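Local coordinates for protein aldose 1-epimerase (Escherichia coli, PDB 3NRE) that probably interconverts the alpha and beta anomers of aldose sugars, at residues D100-V105 with Q119-T124; T127-L132 with T281-L286; T3-S8 with V95-D100. All blocks are in the same frame, centred on the assembly; numbering follows the deposited sequence. Where two conformers were deposited one is given.

Contact 1: D100-V105 with Q119-T124; sequences DSLCLV and QAFHLT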
ATOM      1  N   ASP A 100       3.846 -22.587   1.826  1.00 33.52           N
ATOM      2  CA  ASP A 100       3.953 -21.359   2.625  1.00 33.14           C
ATOM      3  C   ASP A 100       4.641 -20.207   1.882  1.00 32.61           C
ATOM      4  O   ASP A 100       5.002 -19.214   2.516  1.00 32.23           O
ATOM      5  CB  ASP A 100       4.694 -21.658   3.948  1.00 36.39           C
ATOM      6  CG  ASP A 100       6.114 -22.218   3.731  1.00 41.24           C
ATOM      7  OD1 ASP A 100       6.620 -22.207   2.584  1.00 42.40           O
ATOM      8  OD2 ASP A 100       6.728 -22.704   4.715  1.00 48.14           O
ATOM      9  N   SER A 101       4.823 -20.331   0.562  1.00 29.68           N
ATOM     10  CA  SER A 101       5.373 -19.250  -0.262  1.00 31.93           C
ATOM     11  C   SER A 101       4.779 -19.157  -1.680  1.00 30.20           C
ATOM     12  O   SER A 101       4.301 -20.142  -2.273  1.00 29.58           O
ATOM     13  CB  SER A 101       6.902 -19.380  -0.366  1.00 36.47           C
ATOM     14  OG  SER A 101       7.232 -20.410  -1.278  1.00 44.15           O
ATOM     15  N   LEU A 102       4.798 -17.935  -2.205  1.00 27.64           N
ATOM     16  CA  LEU A 102       4.276 -17.631  -3.518  1.00 26.08           C
ATOM     17  C   LEU A 102       5.106 -16.483  -4.096  1.00 26.28           C
ATOM     18  O   LEU A 102       5.502 -15.569  -3.369  1.00 28.91           O
ATOM     19  CB  LEU A 102       2.795 -17.172  -3.402  1.00 24.28           C
ATOM     20  CG  LEU A 102       2.101 -16.804  -4.717  1.00 24.99           C
ATOM     21  CD1 LEU A 102       1.758 -18.041  -5.539  1.00 26.88           C
ATOM     22  CD2 LEU A 102       0.841 -16.008  -4.434  1.00 23.43           C
ATOM     23  N   CYS A 103       5.365 -16.548  -5.395  1.00 22.04           N
ATOM     24  CA  CYS A 103       5.965 -15.463  -6.147  1.00 24.80           C
ATOM     25  C   CYS A 103       5.222 -15.235  -7.473  1.00 25.55           C
ATOM     26  O   CYS A 103       4.958 -16.163  -8.244  1.00 23.96           O
ATOM     27  CB  CYS A 103       7.445 -15.760  -6.416  1.00 25.49           C
ATOM     28  SG  CYS A 103       8.259 -14.326  -7.176  1.00 33.27           S
ATOM     29  N   LEU A 104       4.820 -13.980  -7.683  1.00 24.17           N
ATOM     30  CA  LEU A 104       4.172 -13.520  -8.879  1.00 22.96           C
ATOM     31  C   LEU A 104       5.040 -12.439  -9.552  1.00 22.56           C
ATOM     32  O   LEU A 104       5.753 -11.688  -8.880  1.00 27.00           O
ATOM     33  CB  LEU A 104       2.854 -12.842  -8.539  1.00 22.28           C
ATOM     34  CG  LEU A 104       1.858 -13.602  -7.680  1.00 23.39           C
ATOM     35  CD1 LEU A 104       0.620 -12.737  -7.350  1.00 26.97           C
ATOM     36  CD2 LEU A 104       1.435 -14.897  -8.368  1.00 23.95           C
ATOM     37  N   VAL A 105       4.919 -12.342 -10.864  1.00 23.93           N
ATOM     38  CA  VAL A 105       5.628 -11.324 -11.647  1.00 25.72           C
ATOM     39  C   VAL A 105       4.665 -10.593 -12.597  1.00 25.90           C
ATOM     40  O   VAL A 105       3.667 -11.146 -13.072  1.00 26.03           O
ATOM     41  CB  VAL A 105       6.818 -11.906 -12.379  1.00 30.40           C
ATOM     42  CG1 VAL A 105       7.788 -12.587 -11.406  1.00 29.97           C
ATOM     43  CG2 VAL A 105       6.379 -12.901 -13.426  1.00 35.11           C
ATOM     44  N   GLN A 119       6.579  -9.939  -6.863  1.00 22.14           N
ATOM     45  CA  GLN A 119       6.011  -9.838  -5.533  1.00 24.10           C
ATOM     46  C   GLN A 119       6.049 -11.235  -4.919  1.00 24.34           C
ATOM     47  O   GLN A 119       5.381 -12.130  -5.452  1.00 24.64           O
ATOM     48  CB  GLN A 119       4.575  -9.322  -5.576  1.00 21.72           C
ATOM     49  CG  GLN A 119       4.118  -8.826  -4.220  1.00 22.25           C
ATOM     50  CD  GLN A 119       2.731  -8.241  -4.214  1.00 21.78           C
ATOM     51  OE1 GLN A 119       2.323  -7.631  -3.220  1.00 22.26           O
ATOM     52  NE2 GLN A 119       1.976  -8.462  -5.282  1.00 23.90           N
ATOM     53  N   ALA A 120       6.815 -11.381  -3.823  1.00 25.13           N
ATOM     54  CA  ALA A 120       6.957 -12.615  -3.053  1.00 26.74           C
ATOM     55  C   ALA A 120       6.223 -12.530  -1.723  1.00 29.41           C
ATOM     56  O   ALA A 120       6.262 -11.528  -1.016  1.00 28.37           O
ATOM     57  CB  ALA A 120       8.436 -12.929  -2.796  1.00 29.15           C
ATOM     58  N   PHE A 121       5.554 -13.625  -1.379  1.00 25.46           N
ATOM     59  CA  PHE A 121       4.793 -13.742  -0.142  1.00 26.90           C
ATOM     60  C   PHE A 121       5.360 -14.933   0.625  1.00 27.90           C
ATOM     61  O   PHE A 121       5.586 -15.971   0.026  1.00 27.54           O
ATOM     62  CB  PHE A 121       3.319 -14.039  -0.483  1.00 26.87           C
ATOM     63  CG  PHE A 121       2.638 -12.971  -1.311  1.00 22.21           C
ATOM     64  CD1 PHE A 121       2.760 -12.954  -2.682  1.00 20.53           C
ATOM     65  CD2 PHE A 121       1.836 -12.013  -0.701  1.00 24.33           C
ATOM     66  CE1 PHE A 121       2.143 -11.970  -3.455  1.00 22.26           C
ATOM     67  CE2 PHE A 121       1.200 -11.043  -1.452  1.00 22.74           C
ATOM     68  CZ  PHE A 121       1.334 -11.049  -2.832  1.00 19.22           C
ATOM     69  N   HIS A 122       5.495 -14.802   1.941  1.00 28.01           N
ATOM     70  CA  HIS A 122       5.940 -15.892   2.799  1.00 29.06           C
ATOM     71  C   HIS A 122       5.189 -15.909   4.125  1.00 30.82           C
ATOM     72  O   HIS A 122       4.958 -14.858   4.719  1.00 30.81           O
ATOM     73  CB  HIS A 122       7.431 -15.756   3.005  1.00 33.09           C
ATOM     74  CG  HIS A 122       8.059 -16.912   3.710  1.00 37.95           C
ATOM     75  ND1 HIS A 122       8.663 -16.788   4.941  1.00 50.84           N
ATOM     76  CD2 HIS A 122       8.173 -18.219   3.362  1.00 41.61           C
ATOM     77  CE1 HIS A 122       9.128 -17.969   5.322  1.00 46.16           C
ATOM     78  NE2 HIS A 122       8.848 -18.850   4.377  1.00 48.53           N
ATOM     79  N   LEU A 123       4.802 -17.108   4.584  1.00 27.07           N
ATOM     80  CA  LEU A 123       4.102 -17.270   5.860  1.00 29.01           C
ATOM     81  C   LEU A 123       4.950 -18.083   6.787  1.00 34.60           C
ATOM     82  O   LEU A 123       5.502 -19.101   6.373  1.00 36.30           O
ATOM     83  CB  LEU A 123       2.787 -18.034   5.691  1.00 31.70           C
ATOM     84  CG  LEU A 123       1.546 -17.282   5.310  1.00 33.28           C
ATOM     85  CD1 LEU A 123       0.354 -18.241   5.378  1.00 26.29           C
ATOM     86  CD2 LEU A 123       1.323 -16.066   6.232  1.00 29.98           C
ATOM     87  N   THR A 124       5.065 -17.628   8.032  1.00 35.71           N
ATOM     88  CA  THR A 124       5.516 -18.492   9.119  1.00 35.20           C
ATOM     89  C   THR A 124       4.328 -18.658  10.058  1.00 38.34           C
ATOM     90  O   THR A 124       3.214 -18.322   9.686  1.00 33.02           O
ATOM     91  CB  THR A 124       6.706 -17.901   9.859  1.00 39.65           C
ATOM     92  OG1 THR A 124       6.284 -16.700  10.518  1.00 39.65           O
ATOM     93  CG2 THR A 124       7.865 -17.641   8.895  1.00 35.48           C
TER
HETATM   94  O   HOH W   1       7.496 -21.054   6.698  1.00 37.85           O

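Contact 2: T127-L132 with T281-L286; sequences TLTVTL and TSEMSL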
ATOM      1  N   THR A 127       3.814 -14.686  11.105  1.00 29.47           N
ATOM      2  CA  THR A 127       4.196 -13.553  10.296  0.60 30.81           C
ATOM      3  C   THR A 127       4.012 -13.793   8.790  1.00 28.77           C
ATOM      4  O   THR A 127       4.402 -14.832   8.262  1.00 32.10           O
ATOM      5  CB  THR A 127       5.704 -13.155  10.522  0.60 32.90           C
ATOM      6  OG1 THR A 127       6.038 -13.157  11.922  0.60 36.62           O
ATOM      7  CG2 THR A 127       6.001 -11.794   9.933  0.60 27.39           C
ATOM      8  N   LEU A 128       3.483 -12.785   8.129  1.00 27.49           N
ATOM      9  CA  LEU A 128       3.409 -12.698   6.678  1.00 26.62           C
ATOM     10  C   LEU A 128       4.471 -11.686   6.234  1.00 30.74           C
ATOM     11  O   LEU A 128       4.503 -10.560   6.757  1.00 28.07           O
ATOM     12  CB  LEU A 128       2.053 -12.126   6.256  1.00 22.37           C
ATOM     13  CG  LEU A 128       1.951 -11.699   4.787  1.00 26.86           C
ATOM     14  CD1 LEU A 128       2.192 -12.880   3.842  1.00 28.24           C
ATOM     15  CD2 LEU A 128       0.607 -11.009   4.502  1.00 26.91           C
ATOM     16  N   THR A 129       5.336 -12.097   5.297  1.00 25.32           N
ATOM     17  CA  THR A 129       6.336 -11.209   4.701  1.00 29.31           C
ATOM     18  C   THR A 129       6.025 -11.078   3.197  1.00 27.69           C
ATOM     19  O   THR A 129       5.848 -12.068   2.483  1.00 29.86           O
ATOM     20  CB  THR A 129       7.778 -11.746   4.905  1.00 31.17           C
ATOM     21  OG1 THR A 129       8.018 -11.978   6.303  1.00 33.48           O
ATOM     22  CG2 THR A 129       8.827 -10.764   4.377  1.00 32.95           C
ATOM     23  N   VAL A 130       5.985  -9.846   2.722  1.00 24.69           N
ATOM     24  CA  VAL A 130       5.709  -9.546   1.326  1.00 24.31           C
ATOM     25  C   VAL A 130       6.845  -8.650   0.832  1.00 26.92           C
ATOM     26  O   VAL A 130       7.212  -7.712   1.523  1.00 28.42           O
ATOM     27  CB  VAL A 130       4.374  -8.791   1.129  1.00 23.83           C
ATOM     28  CG1 VAL A 130       4.126  -8.636  -0.362  1.00 27.08           C
ATOM     29  CG2 VAL A 130       3.160  -9.515   1.830  1.00 26.20           C
ATOM     30  N   THR A 131       7.414  -8.995  -0.317  1.00 23.91           N
ATOM     31  CA  THR A 131       8.572  -8.333  -0.886  0.60 29.05           C
ATOM     32  C   THR A 131       8.261  -7.895  -2.341  1.00 29.24           C
ATOM     33  O   THR A 131       7.856  -8.729  -3.176  1.00 29.33           O
ATOM     34  CB  THR A 131       9.757  -9.347  -0.819  0.60 32.11           C
ATOM     35  OG1 THR A 131       9.957  -9.760   0.548  0.60 26.69           O
ATOM     36  CG2 THR A 131      11.083  -8.795  -1.409  0.60 36.39           C
ATOM     37  N   LEU A 132       8.443  -6.609  -2.648  1.00 26.41           N
ATOM     38  CA  LEU A 132       8.340  -6.094  -4.006  1.00 27.02           C
ATOM     39  C   LEU A 132       9.739  -5.699  -4.493  1.00 29.84           C
ATOM     40  O   LEU A 132      10.452  -5.004  -3.766  1.00 31.47           O
ATOM     41  CB  LEU A 132       7.455  -4.855  -4.032  1.00 23.22           C
ATOM     42  CG  LEU A 132       5.928  -5.001  -4.112  1.00 25.64           C
ATOM     43  CD1 LEU A 132       5.354  -3.646  -3.777  1.00 25.85           C
ATOM     44  CD2 LEU A 132       5.475  -5.542  -5.512  1.00 24.27           C
ATOM     45  N   THR A 281      14.165  -2.834  -3.974  1.00 34.57           N
ATOM     46  CA  THR A 281      13.332  -3.813  -3.276  0.70 35.01           C
ATOM     47  C   THR A 281      12.864  -3.228  -1.952  1.00 36.40           C
ATOM     48  O   THR A 281      13.585  -2.460  -1.301  1.00 34.64           O
ATOM     49  CB  THR A 281      14.122  -5.130  -3.018  0.70 37.24           C
ATOM     50  OG1 THR A 281      14.584  -5.676  -4.263  0.70 43.17           O
ATOM     51  CG2 THR A 281      13.245  -6.160  -2.304  0.70 32.20           C
ATOM     52  N   SER A 282      11.628  -3.541  -1.569  1.00 31.81           N
ATOM     53  CA  SER A 282      11.134  -3.177  -0.227  1.00 32.57           C
ATOM     54  C   SER A 282      10.389  -4.376   0.328  1.00 31.53           C
ATOM     55  O   SER A 282       9.905  -5.169  -0.442  1.00 27.64           O
ATOM     56  CB  SER A 282      10.222  -1.954  -0.236  1.00 34.05           C
ATOM     57  OG  SER A 282       9.103  -2.143  -1.038  1.00 38.10           O
ATOM     58  N   GLU A 283      10.270  -4.468   1.649  1.00 31.19           N
ATOM     59  CA  GLU A 283       9.572  -5.562   2.290  1.00 29.32           C
ATOM     60  C   GLU A 283       8.606  -4.994   3.333  1.00 32.31           C
ATOM     61  O   GLU A 283       8.911  -4.012   4.000  1.00 32.47           O
ATOM     62  CB  GLU A 283      10.616  -6.472   2.955  1.00 30.70           C
ATOM     63  CG  GLU A 283      10.074  -7.644   3.723  1.00 37.15           C
ATOM     64  CD  GLU A 283      11.137  -8.290   4.600  1.00 49.27           C
ATOM     65  OE1 GLU A 283      12.066  -8.893   4.014  1.00 45.33           O
ATOM     66  OE2 GLU A 283      11.034  -8.172   5.854  1.00 46.87           O
HETATM   67  N   MSE A 284       7.435  -5.616   3.477  1.00 25.33           N
HETATM   68  CA  MSE A 284       6.525  -5.299   4.566  1.00 28.49           C
HETATM   69  C   MSE A 284       6.298  -6.610   5.285  1.00 29.74           C
HETATM   70  O   MSE A 284       6.022  -7.603   4.614  1.00 30.24           O
HETATM   71  CB  MSE A 284       5.209  -4.798   3.987  1.00 27.53           C
HETATM   72  CG  MSE A 284       4.052  -4.694   4.988  1.00 28.87           C
HETATM   73 SE   MSE A 284       2.398  -4.083   4.310  0.75 26.04          SE
HETATM   74  CE  MSE A 284       1.842  -5.562   3.212  1.00 26.58           C
ATOM     75  N   SER A 285       6.372  -6.616   6.615  1.00 28.51           N
ATOM     76  CA  SER A 285       5.949  -7.773   7.353  1.00 27.99           C
ATOM     77  C   SER A 285       4.798  -7.428   8.281  1.00 31.79           C
ATOM     78  O   SER A 285       4.721  -6.307   8.814  1.00 28.04           O
ATOM     79  CB  SER A 285       7.110  -8.411   8.092  1.00 36.03           C
ATOM     80  OG  SER A 285       7.557  -7.642   9.201  1.00 35.73           O
ATOM     81  N   LEU A 286       3.868  -8.381   8.418  1.00 27.43           N
ATOM     82  CA  LEU A 286       2.756  -8.242   9.354  1.00 27.51           C
ATOM     83  C   LEU A 286       2.814  -9.409  10.317  1.00 28.49           C
ATOM     84  O   LEU A 286       2.638 -10.543   9.916  1.00 28.53           O
ATOM     85  CB  LEU A 286       1.420  -8.242   8.591  1.00 26.56           C
ATOM     86  CG  LEU A 286       1.220  -7.161   7.510  1.00 27.37           C
ATOM     87  CD1 LEU A 286      -0.097  -7.405   6.755  1.00 28.30           C
ATOM     88  CD2 LEU A 286       1.293  -5.767   8.120  1.00 28.47           C
TER

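Contact 3: T3-S8 with V95-D100; sequences TIYTLS and VSHSDD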
ATOM      1  N   THR A   3      -6.926 -16.518 -11.071  1.00 21.21           N
ATOM      2  CA  THR A   3      -6.426 -17.594 -10.241  1.00 20.12           C
ATOM      3  C   THR A   3      -6.253 -17.092  -8.823  1.00 20.64           C
ATOM      4  O   THR A   3      -5.657 -16.013  -8.610  1.00 20.56           O
ATOM      5  CB  THR A   3      -5.087 -18.078 -10.737  1.00 23.56           C
ATOM      6  OG1 THR A   3      -5.108 -18.194 -12.185  1.00 28.78           O
ATOM      7  CG2 THR A   3      -4.721 -19.414 -10.062  1.00 21.59           C
ATOM      8  N   ILE A   4      -6.673 -17.926  -7.859  1.00 18.32           N
ATOM      9  CA  ILE A   4      -6.427 -17.653  -6.455  1.00 19.90           C
ATOM     10  C   ILE A   4      -5.511 -18.755  -5.864  1.00 20.41           C
ATOM     11  O   ILE A   4      -5.807 -19.966  -5.955  1.00 20.74           O
ATOM     12  CB  ILE A   4      -7.709 -17.647  -5.618  1.00 22.87           C
ATOM     13  CG1 ILE A   4      -8.802 -16.701  -6.173  1.00 25.78           C
ATOM     14  CG2 ILE A   4      -7.379 -17.288  -4.167  1.00 21.74           C
ATOM     15  CD1 ILE A   4      -8.479 -15.362  -6.207  1.00 26.66           C
ATOM     16  N   TYR A   5      -4.442 -18.297  -5.242  1.00 18.68           N
ATOM     17  CA  TYR A   5      -3.397 -19.154  -4.665  1.00 19.38           C
ATOM     18  C   TYR A   5      -3.497 -19.078  -3.157  1.00 21.56           C
ATOM     19  O   TYR A   5      -3.560 -17.988  -2.606  1.00 21.03           O
ATOM     20  CB  TYR A   5      -1.988 -18.634  -5.076  1.00 20.52           C
ATOM     21  CG  TYR A   5      -1.809 -18.537  -6.577  1.00 20.07           C
ATOM     22  CD1 TYR A   5      -1.429 -19.643  -7.291  1.00 26.75           C
ATOM     23  CD2 TYR A   5      -2.055 -17.359  -7.269  1.00 25.16           C
ATOM     24  CE1 TYR A   5      -1.304 -19.594  -8.675  1.00 27.86           C
ATOM     25  CE2 TYR A   5      -1.884 -17.297  -8.671  1.00 25.53           C
ATOM     26  CZ  TYR A   5      -1.546 -18.447  -9.336  1.00 27.37           C
ATOM     27  OH  TYR A   5      -1.386 -18.450 -10.716  1.00 42.53           O
ATOM     28  N   THR A   6      -3.500 -20.220  -2.482  1.00 20.53           N
ATOM     29  CA  THR A   6      -3.610 -20.260  -1.030  1.00 21.91           C
ATOM     30  C   THR A   6      -2.278 -20.725  -0.437  1.00 22.39           C
ATOM     31  O   THR A   6      -1.698 -21.679  -0.942  1.00 25.31           O
ATOM     32  CB  THR A   6      -4.696 -21.175  -0.600  1.00 25.25           C
ATOM     33  OG1 THR A   6      -5.922 -20.651  -1.120  1.00 24.66           O
ATOM     34  CG2 THR A   6      -4.767 -21.308   0.958  1.00 26.95           C
ATOM     35  N   LEU A   7      -1.854 -20.036   0.615  1.00 22.73           N
ATOM     36  CA  LEU A   7      -0.695 -20.455   1.447  1.00 24.35           C
ATOM     37  C   LEU A   7      -1.190 -20.670   2.829  1.00 25.67           C
ATOM     38  O   LEU A   7      -2.082 -20.004   3.277  1.00 23.65           O
ATOM     39  CB  LEU A   7       0.332 -19.329   1.551  1.00 27.80           C
ATOM     40  CG  LEU A   7       0.938 -18.760   0.298  1.00 25.61           C
ATOM     41  CD1 LEU A   7       2.094 -17.861   0.712  1.00 27.32           C
ATOM     42  CD2 LEU A   7       1.388 -19.928  -0.560  1.00 31.74           C
ATOM     43  N   SER A   8      -0.534 -21.544   3.583  1.00 28.28           N
ATOM     44  CA  SER A   8      -0.872 -21.671   4.962  1.00 31.02           C
ATOM     45  C   SER A   8       0.320 -22.152   5.786  1.00 32.31           C
ATOM     46  O   SER A   8       1.225 -22.792   5.269  1.00 34.29           O
ATOM     47  CB  SER A   8      -2.064 -22.606   5.150  1.00 30.60           C
ATOM     48  OG  SER A   8      -1.820 -23.918   4.678  1.00 35.43           O
ATOM     49  N   VAL A  95       5.275 -17.635 -10.742  1.00 27.85           N
ATOM     50  CA  VAL A  95       6.562 -18.340 -10.998  1.00 29.63           C
ATOM     51  C   VAL A  95       6.923 -19.364  -9.904  1.00 30.16           C
ATOM     52  O   VAL A  95       7.815 -20.216 -10.086  1.00 31.10           O
ATOM     53  CB  VAL A  95       7.719 -17.341 -11.253  1.00 27.57           C
ATOM     54  CG1 VAL A  95       7.451 -16.601 -12.557  1.00 31.85           C
ATOM     55  CG2 VAL A  95       7.867 -16.379 -10.094  1.00 29.37           C
ATOM     56  N   SER A  96       6.277 -19.312  -8.744  1.00 29.31           N
ATOM     57  CA  SER A  96       6.468 -20.321  -7.702  0.60 28.55           C
ATOM     58  C   SER A  96       5.313 -20.325  -6.737  1.00 29.39           C
ATOM     59  O   SER A  96       4.785 -19.267  -6.423  1.00 26.40           O
ATOM     60  CB  SER A  96       7.759 -20.109  -6.861  0.60 30.86           C
ATOM     61  OG  SER A  96       7.643 -19.056  -5.872  0.60 29.08           O
ATOM     62  N   HIS A  97       4.968 -21.523  -6.266  1.00 25.85           N
ATOM     63  CA  HIS A  97       3.919 -21.673  -5.264  1.00 28.55           C
ATOM     64  C   HIS A  97       4.203 -22.922  -4.496  1.00 26.89           C
ATOM     65  O   HIS A  97       4.248 -24.001  -5.053  1.00 30.05           O
ATOM     66  CB  HIS A  97       2.539 -21.733  -5.937  1.00 25.59           C
ATOM     67  CG  HIS A  97       1.378 -21.838  -4.983  1.00 26.80           C
ATOM     68  ND1 HIS A  97       0.135 -22.299  -5.394  1.00 28.24           N
ATOM     69  CD2 HIS A  97       1.246 -21.533  -3.664  1.00 32.19           C
ATOM     70  CE1 HIS A  97      -0.705 -22.265  -4.380  1.00 27.13           C
ATOM     71  NE2 HIS A  97      -0.071 -21.814  -3.310  1.00 26.32           N
ATOM     72  N   SER A  98       4.410 -22.756  -3.203  1.00 30.15           N
ATOM     73  CA  SER A  98       4.582 -23.871  -2.296  0.60 31.74           C
ATOM     74  C   SER A  98       3.590 -23.724  -1.163  1.00 31.41           C
ATOM     75  O   SER A  98       2.777 -22.801  -1.169  1.00 31.53           O
ATOM     76  CB  SER A  98       6.019 -23.901  -1.747  0.60 34.31           C
ATOM     77  OG  SER A  98       6.166 -22.981  -0.684  0.60 32.68           O
ATOM     78  N   ASP A  99       3.641 -24.622  -0.192  1.00 31.05           N
ATOM     79  CA  ASP A  99       2.692 -24.547   0.903  1.00 34.76           C
ATOM     80  C   ASP A  99       2.686 -23.214   1.658  1.00 33.70           C
ATOM     81  O   ASP A  99       1.620 -22.761   2.041  1.00 32.65           O
ATOM     82  CB  ASP A  99       2.876 -25.722   1.872  1.00 38.10           C
ATOM     83  CG  ASP A  99       2.401 -27.044   1.272  1.00 47.75           C
ATOM     84  OD1 ASP A  99       1.658 -27.034   0.241  1.00 47.68           O
ATOM     85  OD2 ASP A  99       2.761 -28.085   1.853  1.00 45.22           O
ATOM     86  N   ASP A 100       3.846 -22.587   1.826  1.00 33.52           N
ATOM     87  CA  ASP A 100       3.953 -21.359   2.625  1.00 33.14           C
ATOM     88  C   ASP A 100       4.641 -20.207   1.882  1.00 32.61           C
ATOM     89  O   ASP A 100       5.002 -19.214   2.516  1.00 32.23           O
ATOM     90  CB  ASP A 100       4.694 -21.658   3.948  1.00 36.39           C
ATOM     91  CG  ASP A 100       6.114 -22.218   3.731  1.00 41.24           C
ATOM     92  OD1 ASP A 100       6.620 -22.207   2.584  1.00 42.40           O
ATOM     93  OD2 ASP A 100       6.728 -22.704   4.715  1.00 48.14           O
TER
HETATM   94  O   HOH W   2      -0.688 -24.451   2.454  1.00 41.98           O

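Contact 1: D100-V105 with Q119-T124
Leu102 and Phe121 face each other as a hydrogen-bonded antiparallel pair, and their side chains run side by side in the same direction on the buried face of the sheet. With Leu102 CG anti to its backbone N (chi1 180°), the branch beyond it brings Leu102 CD2 to 4.0 Å from Phe121 CD1, at one ortho position of the ring. Leu104 CD1 comes to the same flank of the ring obliquely, 4.3 Å from Phe121 CE1, and Leu102 O lies at the ring edge in its plane. Val16 and Leu14 of strand 12-17 pack against this group from the facing sheet, together with Tyr5. Gln119 belongs to the same buried side; its amide is satisfied at both ends, NE2 by Gly21 O and OE1 by Trp148 NE1. The two segments are the arms of the beta hairpin 101-109/114-123, within the large antiparallel sheet of a beta-sandwich, as in the galactose mutarotase clan. Leu102 and Phe121 exchange both backbone bonds, Phe121 N to Leu102 O being the shorter at 2.8 Å, and Leu104 and Gln119 do likewise. The other face, with Ser101, Cys103, Ala120 and His122, is partly exposed and more thinly packed. Here Cys103 and Ala120 form a non-hydrogen-bonded pair with CA atoms 4.3 Å apart, and Ser101 CB sits at the edge of the His122 ring, 4.1 Å from His122 CD2. Ser101 OG is hydrogen-bonded to Ser98 OG in one of two conformers of Ser98. At the open end of the hairpin Leu123 N donates to Asp100 O, while His122 CD2 approaches the same oxygen at 3.4 Å. A water beside them donates to Asp100 OD2 at 2.7 Å and to Leu123 O.

Contact 2: T127-L132 with T281-L286
Thr129 CG2 presses against the side chain of Glu283, 3.4 Å from both CG and CD, so that the methyl meets the aliphatic chain and the carboxylate carbon together. The two side chains cross obliquely. Thr129 sends CG2 anti to its backbone N and OG1 anti to the carbonyl carbon (chi1 -55°), which puts the methyl on the Glu283 side; OG1 has Ser285 CB nearby. Glu283 has CG anti to its own N (chi1 178°), in contact with the Thr129 methyl. Thr131 CG2 approaches CG2 of Thr281, two residues before Glu283, but both threonines have two conformers and this methyl contact is doubtful. All of these groups occupy the partly exposed face of two central, adjacent strands in the large antiparallel sheet of a mutarotase-type beta-sandwich. Six backbone bonds fix their register, two each for the pairs Leu128-Leu286, Val130-Met284 and Leu132-Ser282; Leu286 N to Leu128 O, at 2.8 Å, is the shortest. Thr129-Ser285 and Thr131-Glu283 alternate with them as non-hydrogen-bonded pairs, where the strands draw in to a CA-CA distance of 4.3 Å at Thr131 and Glu283. The opposite face is buried: Leu128 CD2 and Leu286 CD1 are 4.3 Å apart, and Val130 CG2 lies 4.4 Å from CE of Met284, a selenomethionine. Trp148 of strand 142-153 covers Val130, Leu132, Ser282 and Met284 there, while Ile23 and Phe26 pack on Leu128. Further out, Ser282 OG is bonded to Thr146 OG1; strand 220-227 flanks the other edge of segment 281-286, with backbone bonds between Glu283 and Thr227 and between Ser285 and Glu225.

Contact 3: T3-S8 with V95-D100
His97 reaches across to Tyr5, Thr6 and Leu7, tying the outermost strand of the large sheet to strand 4-9, the edge of a smaller sheet in this beta-sandwich. Just before it, Val95 and Ser96 form a classic beta bulge opposite Cys103. CB of His97 points toward strand 4-9, and CG stands anti to the backbone N (chi1 -178°). His97 NE2 donates to Thr6 O at 2.9 Å; the oxygen lies in the plane of the imidazole, yet the nitrogen stands well above the plane of the peptide carbonyl. One face of the imidazole receives the Tyr5 side chain. Tyr5 CB sits over that face as a CH-pi contact, 4.2 Å from the centroid of the His97 ring, and the phenol ring turns its edge to the same ring in an offset edge-to-face pair with planes at 88°. At the imidazole edge, Leu7 CD2 packs 3.5 Å from His97 CD2. Ser98 comes next: Ser98 O touches Leu7 CD2 at 3.2 Å. Asp99 provides the second direct bond between the segments, Asp99 O accepting Ser8 N at 2.9 Å, while Leu7 CA makes a CA-H...O contact with the same oxygen. A water that donates to Asp99 O also hydrogen-bonds Ser8 OG at 2.6 Å. The last residue, Asp100, has CB near Ser8 O, and Leu7 CD1 rests 3.7 Å from Asp100 C.

How the contacts relate
Along the chain contact 3 closes before contact 1 opens, and contact 1 closes before contact 2 opens. In the large antiparallel sheet the strands run in the order 93-97, 101-109, 114-123, 127-136, 279-290, so the three contacts step inward from its margin. Contacts 1 and 3 have centres about 7 Å apart and share Asp100; the centres of contacts 1 and 2 lie about 9 Å apart, joined where strands 114-123 and 127-136 pair. Contacts 2 and 3 do not touch, their centres being about 16 Å apart. Contact 3 alone leaves the sheet, reaching strand 4-9 of the smaller one. Together they connect the N-terminal strand, successive hairpin strands and the C-terminal strand within one sandwich.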